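Local atomic coordinates of peroxisomal fatty acid beta-oxidation multifunctional protein MFP2 (Arabidopsis thaliana, PDB entry 2WTB), a protein that carries out successive steps of peroxisomal fatty acid beta-oxidation during seed germination, acting as both enoyl-CoA hydratase and 3-hydroxyacyl-CoA dehydrogenase. Residues D475-G480 against K485-V490; I89-I94 against G262-L267; A54-G59 against T195-W200. All coordinates share one frame; numbering follows the deposited sequence.

Contact 1 of 3, residues D475-G480 against K485-V490; sequences DLLDVG and KTPVVV
L477, G480 and P487 make up most of this contact. L477 leans from helix 475-480 onto strand 486-490. Its CG stands anti to the backbone N (chi1 -152°), and the side chain ends at the strand although its CB does not aim there. One methyl does the touching. L477 CD1 lies 3.6 Å from P487 CB and 3.8 Å from V489 CG2. P487 and V489 both point to the helix, and the leucine crosses each of them at about a right angle. L477 also rests on I462 of strand 459-464.

The P487 ring reaches on toward the end of the segment at G480. Its CG is 4.3 Å from G480 CA and 3.9 Å from L477 O. A CB on G480 would point at the strand and sit tight against this ring carbon, so the missing side chain lets helix and proline close up.

One backbone bond ties the ends together. K485 N donates to G480 O at 3.0 Å. K485 CB packs beside the same oxygen, while its NZ turns away to A454 O. The helix and strand axes run nearly antiparallel, at 156°. This is the helix-to-strand return of a beta-alpha-beta unit, 459-464, 470-482 and 486-491, at the edge of the sheet in the NAD-binding domain.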
loop_
_atom_site.group_PDB
_atom_site.type_symbol
_atom_site.label_atom_id
_atom_site.label_comp_id
_atom_site.label_asym_id
_atom_site.label_seq_id
_atom_site.Cartn_x
_atom_site.Cartn_y
_atom_site.Cartn_z
ATOM N N ASP A 475 9.716 15.609 -11.850
ATOM C CA ASP A 475 10.414 14.545 -12.562
ATOM C C ASP A 475 10.568 13.310 -11.684
ATOM O O ASP A 475 10.144 12.216 -12.050
ATOM C CB ASP A 475 11.789 15.024 -13.030
ATOM C CG ASP A 475 11.708 15.983 -14.201
ATOM O OD1 ASP A 475 10.677 15.978 -14.907
ATOM O OD2 ASP A 475 12.675 16.742 -14.419
ATOM N N LEU A 476 11.178 13.501 -10.521
ATOM C CA LEU A 476 11.437 12.413 -9.588
ATOM C C LEU A 476 10.132 11.791 -9.104
ATOM O O LEU A 476 10.004 10.572 -9.018
ATOM C CB LEU A 476 12.249 12.935 -8.402
ATOM C CG LEU A 476 13.172 11.934 -7.719
ATOM C CD1 LEU A 476 13.634 10.891 -8.712
ATOM C CD2 LEU A 476 14.352 12.658 -7.105
ATOM N N LEU A 477 9.163 12.647 -8.800
ATOM C CA LEU A 477 7.835 12.213 -8.393
ATOM C C LEU A 477 7.277 11.206 -9.393
ATOM O O LEU A 477 6.571 10.268 -9.020
ATOM C CB LEU A 477 6.907 13.424 -8.289
ATOM C CG LEU A 477 5.729 13.381 -7.317
ATOM C CD1 LEU A 477 6.133 12.748 -5.996
ATOM C CD2 LEU A 477 5.194 14.788 -7.099
ATOM N N ASP A 478 7.611 11.400 -10.665
ATOM C CA ASP A 478 7.111 10.541 -11.732
ATOM C C ASP A 478 7.928 9.260 -11.852
ATOM O O ASP A 478 7.384 8.193 -12.142
ATOM C CB ASP A 478 7.124 11.284 -13.065
ATOM C CG ASP A 478 6.190 10.665 -14.080
ATOM O OD1 ASP A 478 4.983 10.555 -13.781
ATOM O OD2 ASP A 478 6.663 10.293 -15.177
ATOM N N VAL A 479 9.236 9.372 -11.642
ATOM C CA VAL A 479 10.110 8.207 -11.669
ATOM C C VAL A 479 9.726 7.233 -10.561
ATOM O O VAL A 479 9.699 6.020 -10.766
ATOM C CB VAL A 479 11.589 8.603 -11.509
ATOM C CG1 VAL A 479 12.416 7.408 -11.066
ATOM C CG2 VAL A 479 12.123 9.172 -12.809
ATOM N N GLY A 480 9.422 7.775 -9.387
ATOM C CA GLY A 480 8.997 6.962 -8.265
ATOM C C GLY A 480 7.807 6.097 -8.626
ATOM O O GLY A 480 7.772 4.907 -8.310
ATOM N N LYS A 485 6.896 2.550 -6.692
ATOM C CA LYS A 485 7.129 3.097 -5.363
ATOM C C LYS A 485 6.021 4.079 -5.009
ATOM O O LYS A 485 5.332 4.592 -5.891
ATOM C CB LYS A 485 8.481 3.811 -5.311
ATOM C CG LYS A 485 9.688 2.892 -5.362
ATOM C CD LYS A 485 10.136 2.502 -3.967
ATOM C CE LYS A 485 11.448 1.738 -4.003
ATOM N NZ LYS A 485 11.284 0.367 -4.563
ATOM N N THR A 486 5.849 4.333 -3.715
ATOM C CA THR A 486 4.929 5.365 -3.252
ATOM C C THR A 486 5.723 6.538 -2.694
ATOM O O THR A 486 6.295 6.449 -1.608
ATOM C CB THR A 486 3.956 4.838 -2.188
ATOM O OG1 THR A 486 3.006 3.963 -2.805
ATOM C CG2 THR A 486 3.212 5.988 -1.523
ATOM N N PRO A 487 5.770 7.643 -3.451
ATOM C CA PRO A 487 6.597 8.802 -3.115
ATOM C C PRO A 487 5.902 9.750 -2.158
ATOM O O PRO A 487 4.706 10.000 -2.297
ATOM C CB PRO A 487 6.775 9.513 -4.467
ATOM C CG PRO A 487 6.095 8.636 -5.498
ATOM C CD PRO A 487 5.104 7.818 -4.749
ATOM N N VAL A 488 6.655 10.258 -1.189
ATOM C CA VAL A 488 6.232 11.416 -0.418
ATOM C C VAL A 488 7.297 12.497 -0.564
ATOM O O VAL A 488 8.493 12.207 -0.526
ATOM C CB VAL A 488 6.018 11.085 1.073
ATOM C CG1 VAL A 488 4.740 10.289 1.256
ATOM C CG2 VAL A 488 7.214 10.334 1.632
ATOM N N VAL A 489 6.862 13.738 -0.756
ATOM C CA VAL A 489 7.793 14.850 -0.911
ATOM C C VAL A 489 8.015 15.548 0.423
ATOM O O VAL A 489 7.156 16.288 0.898
ATOM C CB VAL A 489 7.295 15.871 -1.955
ATOM C CG1 VAL A 489 8.238 17.060 -2.022
ATOM C CG2 VAL A 489 7.161 15.212 -3.321
ATOM N N VAL A 490 9.173 15.309 1.025
ATOM C CA VAL A 490 9.475 15.870 2.336
ATOM C C VAL A 490 10.553 16.944 2.254
ATOM O O VAL A 490 11.266 17.048 1.254
ATOM C CB VAL A 490 9.899 14.775 3.340
ATOM C CG1 VAL A 490 8.795 13.741 3.489
ATOM C CG2 VAL A 490 11.200 14.115 2.900
#

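Contact 2 of 3, residues I89-I94 against G262-L267; sequences ISIDII and GPRAGL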
loop_
_atom_site.group_PDB
_atom_site.type_symbol
_atom_site.label_atom_id
_atom_site.label_comp_id
_atom_site.label_asym_id
_atom_site.label_seq_id
_atom_site.Cartn_x
_atom_site.Cartn_y
_atom_site.Cartn_z
ATOM N N ILE A 89 -30.088 -3.402 -4.298
ATOM C CA ILE A 89 -29.368 -3.679 -5.534
ATOM C C ILE A 89 -29.020 -5.157 -5.641
ATOM O O ILE A 89 -29.419 -5.834 -6.589
ATOM C CB ILE A 89 -28.077 -2.852 -5.629
ATOM C CG1 ILE A 89 -28.401 -1.360 -5.586
ATOM C CG2 ILE A 89 -27.321 -3.196 -6.901
ATOM C CD1 ILE A 89 -27.184 -0.477 -5.454
ATOM N N SER A 90 -28.274 -5.648 -4.659
ATOM C CA SER A 90 -27.844 -7.040 -4.635
ATOM C C SER A 90 -28.991 -7.993 -4.948
ATOM O O SER A 90 -28.858 -8.897 -5.775
ATOM C CB SER A 90 -27.247 -7.379 -3.267
ATOM O OG SER A 90 -26.877 -8.744 -3.198
ATOM N N ILE A 91 -30.124 -7.772 -4.291
ATOM C CA ILE A 91 -31.241 -8.704 -4.360
ATOM C C ILE A 91 -32.293 -8.321 -5.399
ATOM O O ILE A 91 -32.572 -9.090 -6.318
ATOM C CB ILE A 91 -31.908 -8.854 -2.983
ATOM C CG1 ILE A 91 -30.874 -9.299 -1.947
ATOM C CG2 ILE A 91 -33.064 -9.838 -3.050
ATOM C CD1 ILE A 91 -31.396 -9.307 -0.535
ATOM N N ASP A 92 -32.875 -7.136 -5.254
ATOM C CA ASP A 92 -33.967 -6.715 -6.130
ATOM C C ASP A 92 -33.531 -6.478 -7.572
ATOM O O ASP A 92 -34.228 -6.867 -8.507
ATOM C CB ASP A 92 -34.656 -5.465 -5.581
ATOM C CG ASP A 92 -35.597 -5.774 -4.434
ATOM O OD1 ASP A 92 -36.397 -4.887 -4.068
ATOM O OD2 ASP A 92 -35.542 -6.902 -3.904
ATOM N N ILE A 93 -32.380 -5.836 -7.751
ATOM C CA ILE A 93 -31.910 -5.482 -9.087
ATOM C C ILE A 93 -31.099 -6.596 -9.738
ATOM O O ILE A 93 -31.446 -7.082 -10.814
ATOM C CB ILE A 93 -31.062 -4.194 -9.071
ATOM C CG1 ILE A 93 -31.864 -3.039 -8.474
ATOM C CG2 ILE A 93 -30.593 -3.848 -10.477
ATOM C CD1 ILE A 93 -33.224 -2.859 -9.103
ATOM N N ILE A 94 -30.017 -6.994 -9.084
ATOM C CA ILE A 94 -29.102 -7.975 -9.653
ATOM C C ILE A 94 -29.671 -9.395 -9.668
ATOM O O ILE A 94 -29.603 -10.088 -10.685
ATOM C CB ILE A 94 -27.750 -7.967 -8.915
ATOM C CG1 ILE A 94 -26.956 -6.712 -9.281
ATOM C CG2 ILE A 94 -26.950 -9.206 -9.252
ATOM C CD1 ILE A 94 -25.559 -6.689 -8.704
ATOM N N GLY A 262 -29.027 -21.667 2.568
ATOM C CA GLY A 262 -29.391 -21.431 1.185
ATOM C C GLY A 262 -28.948 -20.070 0.687
ATOM O O GLY A 262 -28.488 -19.237 1.471
ATOM N N PRO A 263 -29.090 -19.838 -0.627
ATOM C CA PRO A 263 -28.642 -18.621 -1.316
ATOM C C PRO A 263 -29.365 -17.361 -0.855
ATOM O O PRO A 263 -28.713 -16.392 -0.471
ATOM C CB PRO A 263 -28.984 -18.903 -2.783
ATOM C CG PRO A 263 -29.121 -20.383 -2.876
ATOM C CD PRO A 263 -29.679 -20.811 -1.560
ATOM N N ARG A 264 -30.694 -17.372 -0.899
ATOM C CA ARG A 264 -31.467 -16.176 -0.578
ATOM C C ARG A 264 -31.225 -15.689 0.848
ATOM O O ARG A 264 -31.241 -14.485 1.110
ATOM C CB ARG A 264 -32.959 -16.400 -0.821
ATOM C CG ARG A 264 -33.773 -15.126 -0.724
ATOM C CD ARG A 264 -35.048 -15.208 -1.541
ATOM N NE ARG A 264 -35.591 -13.880 -1.804
ATOM C CZ ARG A 264 -35.229 -13.118 -2.830
ATOM N NH1 ARG A 264 -34.323 -13.557 -3.694
ATOM N NH2 ARG A 264 -35.772 -11.920 -2.994
ATOM N N ALA A 265 -31.005 -16.624 1.766
ATOM C CA ALA A 265 -30.641 -16.268 3.131
ATOM C C ALA A 265 -29.251 -15.646 3.132
ATOM O O ALA A 265 -28.997 -14.661 3.825
ATOM C CB ALA A 265 -30.677 -17.495 4.033
ATOM N N GLY A 266 -28.355 -16.226 2.340
ATOM C CA GLY A 266 -26.996 -15.733 2.238
ATOM C C GLY A 266 -26.932 -14.287 1.792
ATOM O O GLY A 266 -26.154 -13.500 2.327
ATOM N N LEU A 267 -27.755 -13.936 0.807
ATOM C CA LEU A 267 -27.777 -12.575 0.285
ATOM C C LEU A 267 -28.105 -11.567 1.380
ATOM O O LEU A 267 -27.323 -10.660 1.656
ATOM C CB LEU A 267 -28.778 -12.451 -0.868
ATOM C CG LEU A 267 -28.399 -13.169 -2.166
ATOM C CD1 LEU A 267 -29.463 -12.963 -3.232
ATOM C CD2 LEU A 267 -27.048 -12.692 -2.664
HETATM O O HOH W 1 -25.575 -9.029 -0.871
#
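I91 and L267 bring the two helical segments together, with CA atoms 7.0 Å apart and the N-to-C directions of the two segments at 126°. This is helix-to-helix packing between helix 88-99 of the crotonase-like hydratase/isomerase region and the start of helix 263-277. Segment 89-94 includes a wider pi-type turn, closed by I94 N to I89 O.

The isoleucine works with two branches. I91 CG1 lies 3.9 Å from L267 CB, and the two side chains lie alongside, running opposite ways. I91 CG2, anti to the backbone N, goes instead to the guanidinium of R264, where it is 3.4 Å from NH2. R264 reaches it with an extended chain, and its NH2 also forms a salt bridge with D96. With an alanine at I91, both branches are gone, which is likely to open a gap beside L267 CB and leave the R264 guanidinium without this apolar neighbour.

S90 borders the same leucine and lies about 7 Å, side chain to side chain, from E119, the predicted nucleophile. S90 OG is 4.0 Å from L267 CD2. S90 OG is hydrogen-bonded to a water at 2.7 Å, and to L267 O that water donates a weak bond of 3.5 Å.

Contact 3 of 3, residues A54-G59 against T195-W200; sequences AIVITG and TTARRW
V56 on strand 54-59 meets A197 and R198 on helix 195-200, and the direct contact is apolar. Both V56 and A197 point their CB toward the other segment. The two valine methyls divide the work. V56 CG1 stands anti to the backbone N (chi1 170°) and lies 3.7 Å from A197 CB. The other branch presses on the helix backbone, with V56 CG2 3.8 Å from R198 CA and equally far from R198 N. V56 CG2 is 4.3 Å from R198 CB, so the arginine takes part mainly through its main chain. The small A197 side chain is consistent with the helix backbone lying this close to V56.

Strand 54-59 is an inner strand of the six-stranded mixed sheet of the hydratase/isomerase domain, which has the crotonase fold. Helix 193-205 packs on one face of that sheet. A197 also touches V106 and A108 of strand 105-109, and I128 of strand 126-129.

Polar links run to other parts of the domain. The R198 chain leads away from the strand, and its NH1 forms a salt bridge with D16. V56 keeps its backbone in the sheet through hydrogen bonds with A19 and I21.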
loop_
_atom_site.group_PDB
_atom_site.type_symbol
_atom_site.label_atom_id
_atom_site.label_comp_id
_atom_site.label_asym_id
_atom_site.label_seq_id
_atom_site.Cartn_x
_atom_site.Cartn_y
_atom_site.Cartn_z
ATOM N N ALA A 54 -32.642 -11.187 -25.819
ATOM C CA ALA A 54 -31.682 -11.380 -24.742
ATOM C C ALA A 54 -30.912 -10.089 -24.487
ATOM O O ALA A 54 -31.152 -9.076 -25.142
ATOM C CB ALA A 54 -30.729 -12.516 -25.080
ATOM N N ILE A 55 -29.990 -10.130 -23.533
ATOM C CA ILE A 55 -29.216 -8.950 -23.172
ATOM C C ILE A 55 -27.731 -9.278 -23.094
ATOM O O ILE A 55 -27.345 -10.372 -22.689
ATOM C CB ILE A 55 -29.669 -8.361 -21.816
ATOM C CG1 ILE A 55 -31.075 -7.766 -21.922
ATOM C CG2 ILE A 55 -28.690 -7.309 -21.327
ATOM C CD1 ILE A 55 -32.186 -8.764 -21.679
ATOM N N VAL A 56 -26.901 -8.325 -23.497
ATOM C CA VAL A 56 -25.463 -8.446 -23.333
ATOM C C VAL A 56 -24.958 -7.206 -22.611
ATOM O O VAL A 56 -25.439 -6.102 -22.856
ATOM C CB VAL A 56 -24.751 -8.604 -24.691
ATOM C CG1 VAL A 56 -23.244 -8.477 -24.527
ATOM C CG2 VAL A 56 -25.116 -9.940 -25.322
ATOM N N ILE A 57 -24.009 -7.391 -21.700
ATOM C CA ILE A 57 -23.454 -6.271 -20.954
ATOM C C ILE A 57 -21.953 -6.160 -21.183
ATOM O O ILE A 57 -21.228 -7.154 -21.128
ATOM C CB ILE A 57 -23.712 -6.400 -19.442
ATOM C CG1 ILE A 57 -25.199 -6.629 -19.156
ATOM C CG2 ILE A 57 -23.196 -5.160 -18.713
ATOM C CD1 ILE A 57 -25.532 -6.727 -17.666
ATOM N N THR A 58 -21.491 -4.943 -21.442
ATOM C CA THR A 58 -20.071 -4.698 -21.637
ATOM C C THR A 58 -19.721 -3.284 -21.195
ATOM O O THR A 58 -20.608 -2.459 -20.974
ATOM C CB THR A 58 -19.661 -4.907 -23.107
ATOM O OG1 THR A 58 -18.254 -4.689 -23.250
ATOM C CG2 THR A 58 -20.420 -3.951 -24.011
ATOM N N GLY A 59 -18.429 -3.011 -21.055
ATOM C CA GLY A 59 -17.974 -1.701 -20.626
ATOM C C GLY A 59 -17.405 -0.881 -21.767
ATOM O O GLY A 59 -17.130 -1.407 -22.845
ATOM N N THR A 195 -19.393 -9.765 -30.172
ATOM C CA THR A 195 -19.958 -10.668 -31.170
ATOM C C THR A 195 -20.172 -12.058 -30.582
ATOM O O THR A 195 -21.232 -12.662 -30.748
ATOM C CB THR A 195 -19.050 -10.782 -32.409
ATOM O OG1 THR A 195 -19.215 -9.623 -33.231
ATOM C CG2 THR A 195 -19.407 -12.014 -33.217
ATOM N N THR A 196 -19.154 -12.565 -29.898
ATOM C CA THR A 196 -19.249 -13.863 -29.248
ATOM C C THR A 196 -20.367 -13.859 -28.209
ATOM O O THR A 196 -21.135 -14.813 -28.109
ATOM C CB THR A 196 -17.920 -14.252 -28.575
ATOM O OG1 THR A 196 -16.892 -14.364 -29.569
ATOM C CG2 THR A 196 -18.057 -15.581 -27.847
ATOM N N ALA A 197 -20.467 -12.772 -27.452
ATOM C CA ALA A 197 -21.455 -12.686 -26.381
ATOM C C ALA A 197 -22.890 -12.730 -26.902
ATOM O O ALA A 197 -23.728 -13.454 -26.359
ATOM C CB ALA A 197 -21.226 -11.442 -25.533
ATOM N N ARG A 198 -23.177 -11.961 -27.950
ATOM C CA ARG A 198 -24.525 -11.945 -28.513
ATOM C C ARG A 198 -24.868 -13.279 -29.185
ATOM O O ARG A 198 -26.019 -13.714 -29.166
ATOM C CB ARG A 198 -24.729 -10.765 -29.475
ATOM C CG ARG A 198 -23.900 -10.823 -30.743
ATOM C CD ARG A 198 -24.438 -9.881 -31.815
ATOM N NE ARG A 198 -24.284 -8.471 -31.464
ATOM C CZ ARG A 198 -25.293 -7.620 -31.313
ATOM N NH1 ARG A 198 -26.544 -8.029 -31.488
ATOM N NH2 ARG A 198 -25.055 -6.353 -30.996
ATOM N N ARG A 199 -23.866 -13.928 -29.769
ATOM C CA ARG A 199 -24.047 -15.263 -30.323
ATOM C C ARG A 199 -24.341 -16.254 -29.198
ATOM O O ARG A 199 -25.187 -17.142 -29.335
ATOM C CB ARG A 199 -22.798 -15.704 -31.086
ATOM C CG ARG A 199 -22.908 -17.094 -31.695
ATOM C CD ARG A 199 -21.558 -17.607 -32.186
ATOM N NE ARG A 199 -20.652 -17.902 -31.080
ATOM C CZ ARG A 199 -20.650 -19.044 -30.399
ATOM N NH1 ARG A 199 -21.509 -20.005 -30.710
ATOM N NH2 ARG A 199 -19.789 -19.227 -29.405
ATOM N N TRP A 200 -23.635 -16.093 -28.084
ATOM C CA TRP A 200 -23.831 -16.947 -26.921
ATOM C C TRP A 200 -25.232 -16.740 -26.351
ATOM O O TRP A 200 -25.918 -17.701 -26.000
ATOM C CB TRP A 200 -22.772 -16.642 -25.857
ATOM C CG TRP A 200 -22.612 -17.720 -24.825
ATOM C CD1 TRP A 200 -23.455 -17.993 -23.787
ATOM C CD2 TRP A 200 -21.535 -18.662 -24.724
ATOM N NE1 TRP A 200 -22.975 -19.049 -23.052
ATOM C CE2 TRP A 200 -21.797 -19.478 -23.606
ATOM C CE3 TRP A 200 -20.380 -18.897 -25.475
ATOM C CZ2 TRP A 200 -20.946 -20.512 -23.220
ATOM C CZ3 TRP A 200 -19.533 -19.926 -25.088
ATOM C CH2 TRP A 200 -19.821 -20.718 -23.972
#

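Overall arrangement
Contacts 2 and 3 belong to the N-terminal half, and contact 1 to the NAD-binding domain. Contacts 2 and 3 have centres about 24 Å apart, with nearest atoms about 9 Å apart. Strand 54-59 and helix 88-99 follow each other in the chain, and the segments of the two contacts alternate: 54-59, 89-94, 195-200, 262-267. Contact 1 comes later, at 475-490. Its centre is about 44 Å from that of contact 2 and 42 Å from that of contact 3. Contacts 1 and 2 lie on opposite sides of the chain's centre. The spacing fits a multifunctional enzyme, with epimerase and isomerase in the N-terminal region and dehydrogenase in the C-terminal region.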